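Local coordinates for CHAD domain protein (Streptomyces chartreusis, PDB 6RN5) that probably binds polyphosphate through its all-helical CHAD fold and also binds copper ions, at residues A30-F35 with V212-V217. Numbering follows the deposited sequence.
Sequences AQATEF and VLASEV
A32 presses its methyl group against the backbone where L213 joins A214, bringing helix 21-42 of the all-helical CHAD fold against the C-terminal end of helix 201-213. Two alanines, whose side chains are single methyls, meet here with their CA atoms 4.9 Å apart, which brings the backbones close.

Early in the segment Q31 turns to a different neighbour, packing on S65 and R68 of helix 56-75. A32 CB points at the other segment and lies 3.5 Å from A214 N, with A214 CA close behind, so the methyl rests on main chain as much as on side chains. It also meets A214 CB at 3.9 Å and L213 CG at 4.0 Å. L213 suits the inner side of this junction because its chi1 of -178° sets CG anti to the backbone N, and the CB-CG part of the buried side chain lies by the alanine methyl.

T33 follows at the margin. With chi1 at -63°, its OG1 sits beside the backbone N, where it hydrogen-bonds the carbonyl oxygen of R29 in its own helix. A threonine can thus sit at a partly exposed edge, its hydroxyl engaged within the helix while the same oxygen meets a methyl across the gap. F35, a large buried ring, bridges two helices: like A32 it touches V210 of helix 201-213, and it also packs on L62 and S65 of helix 56-75.

No hydrogen bond links the two segments; the chain turns away by its own bonds, V212 O accepting from both S215 N and E216 N. Beyond this turn V217 comes back to touch A25, L28 and R29, while A214 also reaches L36, giving the junction more than one hold on helix 21-42. T33 OG1 stands 3.6 Å from A214 CB.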
# COMPACT_ATOMS: atom_id res chain seq x y z
N ALA A 30 -22.25 5.74 40.96
CA ALA A 30 -22.12 6.86 40.05
C ALA A 30 -22.38 6.49 38.60
O ALA A 30 -23.12 7.19 37.91
CB ALA A 30 -20.72 7.45 40.16
N GLN A 31 -21.77 5.40 38.13
CA GLN A 31 -22.03 4.90 36.77
C GLN A 31 -23.47 4.45 36.55
O GLN A 31 -24.07 4.81 35.54
CB GLN A 31 -21.06 3.78 36.42
CG GLN A 31 -19.63 4.30 36.32
CD GLN A 31 -19.49 5.40 35.28
OE1 GLN A 31 -19.96 5.26 34.14
NE2 GLN A 31 -18.81 6.47 35.63
N ALA A 32 -24.01 3.69 37.49
CA ALA A 32 -25.39 3.30 37.46
C ALA A 32 -26.32 4.50 37.33
O ALA A 32 -27.30 4.46 36.56
CB ALA A 32 -25.74 2.55 38.71
N THR A 33 -26.02 5.55 38.09
CA THR A 33 -26.78 6.80 38.03
C THR A 33 -26.63 7.50 36.68
O THR A 33 -27.62 7.98 36.16
CB THR A 33 -26.35 7.73 39.15
OG1 THR A 33 -26.68 7.10 40.36
CG2 THR A 33 -27.08 9.09 39.13
N GLU A 34 -25.42 7.59 36.13
CA GLU A 34 -25.24 8.06 34.74
C GLU A 34 -26.05 7.27 33.73
O GLU A 34 -26.58 7.85 32.81
CB GLU A 34 -23.78 8.03 34.28
CG GLU A 34 -22.92 9.09 34.97
CD GLU A 34 -23.54 10.49 34.89
OE1 GLU A 34 -23.73 10.99 33.76
OE2 GLU A 34 -23.83 11.09 35.96
N PHE A 35 -26.07 5.94 33.85
CA PHE A 35 -26.90 5.11 32.98
C PHE A 35 -28.40 5.46 33.09
O PHE A 35 -29.10 5.50 32.09
CB PHE A 35 -26.71 3.63 33.33
CG PHE A 35 -27.43 2.68 32.43
CD1 PHE A 35 -28.72 2.29 32.71
CD2 PHE A 35 -26.82 2.18 31.30
CE1 PHE A 35 -29.39 1.40 31.90
CE2 PHE A 35 -27.47 1.28 30.46
CZ PHE A 35 -28.76 0.87 30.77
N VAL A 212 -31.29 -0.57 40.82
CA VAL A 212 -30.97 -1.05 42.15
C VAL A 212 -29.54 -0.69 42.49
O VAL A 212 -29.27 -0.21 43.56
CB VAL A 212 -31.18 -2.57 42.25
CG1 VAL A 212 -30.62 -3.10 43.57
CG2 VAL A 212 -32.68 -2.87 42.15
N LEU A 213 -28.62 -0.89 41.55
CA LEU A 213 -27.21 -0.62 41.76
C LEU A 213 -26.92 0.83 42.02
O LEU A 213 -25.92 1.18 42.61
CB LEU A 213 -26.41 -1.07 40.51
CG LEU A 213 -24.89 -0.94 40.51
CD1 LEU A 213 -24.25 -1.74 41.66
CD2 LEU A 213 -24.31 -1.41 39.18
N ALA A 214 -27.74 1.73 41.51
CA ALA A 214 -27.52 3.15 41.86
C ALA A 214 -27.65 3.39 43.38
O ALA A 214 -27.11 4.34 43.87
CB ALA A 214 -28.46 4.06 41.07
N SER A 215 -28.35 2.53 44.11
CA SER A 215 -28.51 2.65 45.56
C SER A 215 -27.67 1.65 46.33
O SER A 215 -27.00 2.04 47.25
CB SER A 215 -29.97 2.42 45.93
OG SER A 215 -30.75 3.50 45.46
N GLU A 216 -27.72 0.37 45.97
CA GLU A 216 -27.03 -0.69 46.70
C GLU A 216 -26.07 -1.49 45.84
O GLU A 216 -26.44 -1.95 44.75
CB GLU A 216 -28.04 -1.70 47.22
CG GLU A 216 -29.17 -1.16 48.08
CD GLU A 216 -30.38 -2.06 47.97
OE1 GLU A 216 -30.20 -3.30 48.04
OE2 GLU A 216 -31.51 -1.54 47.75
N VAL A 217 -24.86 -1.69 46.35
CA VAL A 217 -23.82 -2.46 45.69
C VAL A 217 -23.62 -3.75 46.48
O VAL A 217 -23.34 -3.68 47.66
CB VAL A 217 -22.54 -1.65 45.68
CG1 VAL A 217 -21.44 -2.39 44.96
CG2 VAL A 217 -22.80 -0.26 45.07